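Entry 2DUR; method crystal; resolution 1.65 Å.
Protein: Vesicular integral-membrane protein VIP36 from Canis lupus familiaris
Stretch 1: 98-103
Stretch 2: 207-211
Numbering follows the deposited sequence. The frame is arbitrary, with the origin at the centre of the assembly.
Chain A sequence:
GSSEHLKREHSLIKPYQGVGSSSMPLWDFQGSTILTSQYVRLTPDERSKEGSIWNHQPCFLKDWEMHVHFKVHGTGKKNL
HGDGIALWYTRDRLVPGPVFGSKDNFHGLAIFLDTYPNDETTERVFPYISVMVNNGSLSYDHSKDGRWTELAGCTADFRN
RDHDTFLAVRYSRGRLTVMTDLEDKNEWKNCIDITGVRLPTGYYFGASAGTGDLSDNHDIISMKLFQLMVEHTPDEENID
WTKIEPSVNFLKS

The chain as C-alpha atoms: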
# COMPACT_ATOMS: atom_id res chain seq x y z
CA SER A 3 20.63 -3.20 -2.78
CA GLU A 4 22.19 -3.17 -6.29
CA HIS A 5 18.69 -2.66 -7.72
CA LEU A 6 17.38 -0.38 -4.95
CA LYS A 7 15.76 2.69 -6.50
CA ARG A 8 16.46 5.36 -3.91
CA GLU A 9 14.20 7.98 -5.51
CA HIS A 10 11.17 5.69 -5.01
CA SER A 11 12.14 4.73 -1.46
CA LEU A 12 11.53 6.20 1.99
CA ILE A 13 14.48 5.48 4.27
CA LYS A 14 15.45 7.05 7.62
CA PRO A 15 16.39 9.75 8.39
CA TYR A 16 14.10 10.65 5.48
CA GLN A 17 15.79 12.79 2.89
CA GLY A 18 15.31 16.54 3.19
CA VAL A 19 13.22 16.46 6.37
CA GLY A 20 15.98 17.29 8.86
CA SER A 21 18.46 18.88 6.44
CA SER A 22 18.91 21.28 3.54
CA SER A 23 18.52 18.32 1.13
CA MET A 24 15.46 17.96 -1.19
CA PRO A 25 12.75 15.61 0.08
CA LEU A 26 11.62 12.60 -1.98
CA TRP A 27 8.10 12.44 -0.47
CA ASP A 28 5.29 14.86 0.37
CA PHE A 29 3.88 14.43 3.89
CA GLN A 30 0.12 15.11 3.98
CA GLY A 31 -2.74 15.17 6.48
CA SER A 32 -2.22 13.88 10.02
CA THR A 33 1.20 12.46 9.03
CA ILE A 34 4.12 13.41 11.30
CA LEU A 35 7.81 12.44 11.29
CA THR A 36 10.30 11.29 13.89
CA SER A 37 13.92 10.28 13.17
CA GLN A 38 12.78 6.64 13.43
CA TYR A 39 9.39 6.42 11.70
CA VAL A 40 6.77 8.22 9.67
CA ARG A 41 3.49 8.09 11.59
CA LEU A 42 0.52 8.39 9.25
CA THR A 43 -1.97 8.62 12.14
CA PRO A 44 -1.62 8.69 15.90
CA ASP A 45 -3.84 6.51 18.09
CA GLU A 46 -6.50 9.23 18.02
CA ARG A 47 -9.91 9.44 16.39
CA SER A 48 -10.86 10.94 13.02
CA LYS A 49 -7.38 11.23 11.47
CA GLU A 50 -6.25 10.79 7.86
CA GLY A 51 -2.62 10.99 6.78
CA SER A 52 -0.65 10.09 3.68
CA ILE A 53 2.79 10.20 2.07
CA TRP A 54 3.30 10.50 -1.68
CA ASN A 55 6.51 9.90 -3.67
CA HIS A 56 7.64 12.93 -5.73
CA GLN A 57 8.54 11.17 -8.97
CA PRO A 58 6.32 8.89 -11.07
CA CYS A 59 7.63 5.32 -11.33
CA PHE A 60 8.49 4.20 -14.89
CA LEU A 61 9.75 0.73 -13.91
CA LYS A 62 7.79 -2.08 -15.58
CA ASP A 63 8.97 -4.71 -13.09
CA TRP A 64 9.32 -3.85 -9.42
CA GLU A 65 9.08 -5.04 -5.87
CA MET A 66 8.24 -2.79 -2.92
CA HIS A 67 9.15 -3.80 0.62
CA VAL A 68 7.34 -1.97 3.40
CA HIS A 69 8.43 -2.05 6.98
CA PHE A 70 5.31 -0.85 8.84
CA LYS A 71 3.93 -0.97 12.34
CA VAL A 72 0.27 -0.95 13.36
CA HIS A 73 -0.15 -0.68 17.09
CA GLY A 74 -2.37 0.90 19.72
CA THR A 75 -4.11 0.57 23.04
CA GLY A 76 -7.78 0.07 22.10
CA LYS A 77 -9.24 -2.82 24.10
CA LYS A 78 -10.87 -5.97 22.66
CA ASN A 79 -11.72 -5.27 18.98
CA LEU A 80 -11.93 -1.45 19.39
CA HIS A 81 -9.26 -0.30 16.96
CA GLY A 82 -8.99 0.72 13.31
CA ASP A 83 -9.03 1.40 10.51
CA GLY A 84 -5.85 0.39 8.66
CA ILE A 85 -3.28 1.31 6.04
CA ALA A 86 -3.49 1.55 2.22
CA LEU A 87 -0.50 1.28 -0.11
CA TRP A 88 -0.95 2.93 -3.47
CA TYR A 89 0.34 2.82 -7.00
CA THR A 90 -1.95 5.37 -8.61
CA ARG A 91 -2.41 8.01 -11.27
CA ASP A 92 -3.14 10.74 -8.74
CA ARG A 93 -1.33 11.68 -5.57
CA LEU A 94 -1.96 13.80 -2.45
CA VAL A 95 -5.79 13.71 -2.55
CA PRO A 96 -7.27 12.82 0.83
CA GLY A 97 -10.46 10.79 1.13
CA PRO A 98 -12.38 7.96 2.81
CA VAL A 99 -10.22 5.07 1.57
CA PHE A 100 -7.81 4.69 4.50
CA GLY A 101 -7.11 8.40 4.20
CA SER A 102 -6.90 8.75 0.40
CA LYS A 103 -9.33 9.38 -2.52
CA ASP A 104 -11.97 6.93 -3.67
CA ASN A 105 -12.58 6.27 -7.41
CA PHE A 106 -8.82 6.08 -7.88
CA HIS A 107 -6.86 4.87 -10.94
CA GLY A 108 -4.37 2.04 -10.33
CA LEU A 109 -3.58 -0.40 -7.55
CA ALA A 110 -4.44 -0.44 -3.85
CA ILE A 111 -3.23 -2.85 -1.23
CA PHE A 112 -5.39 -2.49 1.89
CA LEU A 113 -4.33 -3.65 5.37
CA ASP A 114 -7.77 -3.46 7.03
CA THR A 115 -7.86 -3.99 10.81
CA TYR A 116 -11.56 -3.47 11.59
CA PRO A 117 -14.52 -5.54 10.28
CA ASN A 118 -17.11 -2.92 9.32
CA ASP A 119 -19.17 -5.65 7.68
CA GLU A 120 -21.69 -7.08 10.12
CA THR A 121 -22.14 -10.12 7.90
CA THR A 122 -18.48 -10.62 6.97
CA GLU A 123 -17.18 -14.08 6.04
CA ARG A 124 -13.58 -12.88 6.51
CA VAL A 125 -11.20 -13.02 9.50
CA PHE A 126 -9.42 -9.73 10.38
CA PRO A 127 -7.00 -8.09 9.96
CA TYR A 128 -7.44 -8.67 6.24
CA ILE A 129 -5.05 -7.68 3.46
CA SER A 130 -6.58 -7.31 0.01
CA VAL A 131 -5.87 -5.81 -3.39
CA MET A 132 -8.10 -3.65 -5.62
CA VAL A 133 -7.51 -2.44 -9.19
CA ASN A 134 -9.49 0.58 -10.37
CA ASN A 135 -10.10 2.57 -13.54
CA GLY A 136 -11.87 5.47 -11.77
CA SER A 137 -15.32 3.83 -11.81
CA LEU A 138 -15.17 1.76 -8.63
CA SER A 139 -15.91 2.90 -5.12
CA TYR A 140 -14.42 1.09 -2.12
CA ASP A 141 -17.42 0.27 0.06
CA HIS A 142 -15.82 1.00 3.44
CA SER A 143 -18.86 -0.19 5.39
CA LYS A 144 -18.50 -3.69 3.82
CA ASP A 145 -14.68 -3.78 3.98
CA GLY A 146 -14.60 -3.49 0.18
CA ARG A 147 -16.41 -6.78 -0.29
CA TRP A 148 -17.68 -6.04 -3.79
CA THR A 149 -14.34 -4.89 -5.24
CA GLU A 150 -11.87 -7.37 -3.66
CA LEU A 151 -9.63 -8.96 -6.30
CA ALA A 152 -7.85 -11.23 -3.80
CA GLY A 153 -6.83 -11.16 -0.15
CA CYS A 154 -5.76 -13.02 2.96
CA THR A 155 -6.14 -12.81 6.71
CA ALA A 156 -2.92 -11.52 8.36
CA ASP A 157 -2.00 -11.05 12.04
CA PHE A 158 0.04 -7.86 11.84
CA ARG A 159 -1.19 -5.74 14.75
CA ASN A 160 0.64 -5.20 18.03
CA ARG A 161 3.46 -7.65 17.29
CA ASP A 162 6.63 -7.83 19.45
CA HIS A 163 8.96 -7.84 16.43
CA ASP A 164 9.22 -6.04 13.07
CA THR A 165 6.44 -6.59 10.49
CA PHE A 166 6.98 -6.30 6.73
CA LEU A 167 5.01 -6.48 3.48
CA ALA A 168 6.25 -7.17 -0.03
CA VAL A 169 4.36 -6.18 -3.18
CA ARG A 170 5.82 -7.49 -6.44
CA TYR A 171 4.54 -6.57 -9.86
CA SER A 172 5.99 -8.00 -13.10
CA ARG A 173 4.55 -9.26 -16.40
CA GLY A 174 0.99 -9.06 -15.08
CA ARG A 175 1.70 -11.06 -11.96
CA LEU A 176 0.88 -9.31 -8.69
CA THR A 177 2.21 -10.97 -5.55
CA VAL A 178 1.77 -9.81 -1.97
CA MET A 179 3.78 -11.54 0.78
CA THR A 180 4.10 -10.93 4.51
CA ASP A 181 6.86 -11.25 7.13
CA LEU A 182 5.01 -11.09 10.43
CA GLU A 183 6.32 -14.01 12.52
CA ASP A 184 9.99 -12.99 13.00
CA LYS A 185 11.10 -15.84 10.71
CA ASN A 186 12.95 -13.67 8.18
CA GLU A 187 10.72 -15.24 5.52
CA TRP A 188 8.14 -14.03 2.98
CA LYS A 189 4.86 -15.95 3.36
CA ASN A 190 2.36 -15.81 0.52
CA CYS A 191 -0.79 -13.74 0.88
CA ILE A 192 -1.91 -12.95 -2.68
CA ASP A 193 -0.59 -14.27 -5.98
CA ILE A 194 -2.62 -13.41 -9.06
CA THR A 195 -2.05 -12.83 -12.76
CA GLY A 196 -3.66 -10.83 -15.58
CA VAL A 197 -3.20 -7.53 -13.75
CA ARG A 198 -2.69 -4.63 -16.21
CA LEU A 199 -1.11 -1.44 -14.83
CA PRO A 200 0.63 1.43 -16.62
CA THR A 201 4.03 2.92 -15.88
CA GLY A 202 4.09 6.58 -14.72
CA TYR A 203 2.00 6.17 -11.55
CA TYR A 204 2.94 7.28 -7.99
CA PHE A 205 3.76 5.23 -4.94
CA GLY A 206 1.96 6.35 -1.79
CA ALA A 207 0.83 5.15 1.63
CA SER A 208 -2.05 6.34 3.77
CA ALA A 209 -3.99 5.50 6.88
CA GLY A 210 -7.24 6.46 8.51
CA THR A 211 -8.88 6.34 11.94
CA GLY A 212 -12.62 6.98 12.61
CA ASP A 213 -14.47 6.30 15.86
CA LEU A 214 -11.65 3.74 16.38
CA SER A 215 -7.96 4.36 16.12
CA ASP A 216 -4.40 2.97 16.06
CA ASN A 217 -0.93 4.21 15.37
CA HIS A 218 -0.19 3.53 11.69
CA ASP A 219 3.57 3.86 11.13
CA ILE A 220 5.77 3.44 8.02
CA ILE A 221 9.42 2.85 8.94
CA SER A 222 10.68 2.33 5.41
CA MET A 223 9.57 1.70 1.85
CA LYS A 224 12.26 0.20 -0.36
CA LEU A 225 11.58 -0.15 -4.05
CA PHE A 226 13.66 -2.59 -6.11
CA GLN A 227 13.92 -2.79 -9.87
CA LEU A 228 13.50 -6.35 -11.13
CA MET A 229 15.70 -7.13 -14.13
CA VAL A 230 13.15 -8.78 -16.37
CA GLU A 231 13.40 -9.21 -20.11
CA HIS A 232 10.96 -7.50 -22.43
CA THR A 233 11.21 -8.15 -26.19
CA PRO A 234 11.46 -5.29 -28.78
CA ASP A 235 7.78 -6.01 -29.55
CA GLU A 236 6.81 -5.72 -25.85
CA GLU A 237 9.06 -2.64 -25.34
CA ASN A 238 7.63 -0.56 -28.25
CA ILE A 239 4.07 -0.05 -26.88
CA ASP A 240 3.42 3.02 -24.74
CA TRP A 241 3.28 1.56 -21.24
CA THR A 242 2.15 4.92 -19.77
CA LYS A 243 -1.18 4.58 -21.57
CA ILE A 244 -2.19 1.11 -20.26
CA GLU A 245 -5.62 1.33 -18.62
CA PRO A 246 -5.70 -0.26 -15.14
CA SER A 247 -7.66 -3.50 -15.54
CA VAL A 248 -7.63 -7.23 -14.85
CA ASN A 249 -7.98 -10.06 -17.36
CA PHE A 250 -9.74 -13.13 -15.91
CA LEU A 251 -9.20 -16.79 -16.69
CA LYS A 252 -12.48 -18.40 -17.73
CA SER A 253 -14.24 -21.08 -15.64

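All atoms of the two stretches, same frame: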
# COMPACT_ATOMS: atom_id res chain seq x y z
N PRO A 98 -11.84 8.94 1.89
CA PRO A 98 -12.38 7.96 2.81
C PRO A 98 -11.72 6.57 2.73
O PRO A 98 -12.06 5.68 3.52
CB PRO A 98 -13.84 7.86 2.37
CG PRO A 98 -13.78 8.07 0.85
CD PRO A 98 -12.69 9.11 0.68
N VAL A 99 -10.82 6.38 1.77
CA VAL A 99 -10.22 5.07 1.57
C VAL A 99 -8.89 5.01 2.33
O VAL A 99 -7.84 5.38 1.79
CB VAL A 99 -10.05 4.70 0.09
CG1 VAL A 99 -9.67 3.24 -0.01
CG2 VAL A 99 -11.36 4.91 -0.68
N PHE A 100 -8.97 4.61 3.59
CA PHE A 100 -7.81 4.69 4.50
C PHE A 100 -7.04 5.99 4.33
O PHE A 100 -5.80 6.00 4.31
CB PHE A 100 -6.91 3.46 4.28
CG PHE A 100 -7.64 2.18 4.43
CD1 PHE A 100 -7.91 1.65 5.69
CD2 PHE A 100 -8.16 1.52 3.30
CE1 PHE A 100 -8.62 0.46 5.85
CE2 PHE A 100 -8.88 0.34 3.45
CZ PHE A 100 -9.12 -0.21 4.71
N GLY A 101 -7.76 7.10 4.26
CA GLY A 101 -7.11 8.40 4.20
C GLY A 101 -6.92 9.02 2.85
O GLY A 101 -6.61 10.21 2.79
N SER A 102 -7.13 8.26 1.75
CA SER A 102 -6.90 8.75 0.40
C SER A 102 -8.19 8.67 -0.46
O SER A 102 -9.20 8.09 -0.03
CB SER A 102 -5.80 7.91 -0.26
OG SER A 102 -5.40 8.43 -1.52
N LYS A 103 -8.14 9.22 -1.66
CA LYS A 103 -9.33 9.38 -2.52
C LYS A 103 -9.92 8.05 -2.95
O LYS A 103 -9.21 7.06 -3.16
CB LYS A 103 -9.04 10.26 -3.75
CG LYS A 103 -8.20 9.59 -4.82
CD LYS A 103 -7.82 10.51 -6.01
CE LYS A 103 -9.04 11.02 -6.78
NZ LYS A 103 -9.78 9.98 -7.56
N ALA A 207 1.36 5.95 0.53
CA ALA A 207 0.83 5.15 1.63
C ALA A 207 -0.07 6.09 2.41
O ALA A 207 0.21 7.29 2.50
CB ALA A 207 1.94 4.58 2.55
N SER A 208 -1.14 5.54 2.97
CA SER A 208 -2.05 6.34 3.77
C SER A 208 -2.68 5.51 4.87
O SER A 208 -2.63 4.27 4.88
CB SER A 208 -3.12 6.99 2.87
OG SER A 208 -3.95 5.99 2.28
N ALA A 209 -3.26 6.20 5.84
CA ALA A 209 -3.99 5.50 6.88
C ALA A 209 -5.11 6.37 7.38
O ALA A 209 -5.07 7.59 7.23
CB ALA A 209 -3.07 5.13 8.05
N GLY A 210 -6.11 5.72 7.95
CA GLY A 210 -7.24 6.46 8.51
C GLY A 210 -7.65 5.86 9.84
O GLY A 210 -7.47 4.67 10.09
N THR A 211 -8.21 6.73 10.69
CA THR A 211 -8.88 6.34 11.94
C THR A 211 -10.25 7.04 11.91
O THR A 211 -10.37 8.11 11.31
CB THR A 211 -8.08 6.81 13.21
OG1 THR A 211 -7.91 8.22 13.18
CG2 THR A 211 -6.69 6.15 13.21

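How do the two backbones meet? Stretch 2 runs as an extended strand, while stretch 1 folds back on itself in a type I' turn from Val-99 to Ser-102, closed by Ser-102 N to Val-99 O and Val-99 N to Ser-102 O, both 3.0 Å. The tip of this turn lies against the strand, with the CA atoms of Phe-100 and Gly-210 4.4 Å apart.

Does the turn pair with the strand through its backbone? Phe-100 O comes within 3.0 Å of Ala-209 N, but the angle is too poor for a hydrogen bond. Instead the carbonyl accepts one from a side chain: Ser-208 OG donates to Phe-100 O at 2.7 Å, with chi1 of Ser-208 in the p well.

Why is glycine suited to position 101? The phi of Gly-101, 97°, would press a CB against the preceding carbonyl oxygen, and that CB would also point at the strand and clash with Ala-209 O. Without it, Gly-101 CA packs 3.7 Å from Ala-209 O.

What do the other side chains contribute? Ser-102 points toward the strand, its CB 3.7 Å from Ser-208 OG. The Phe-100 ring leads away, so this residue meets the strand mainly through its backbone, and Ala-209 likewise turns its methyl group away from the turn.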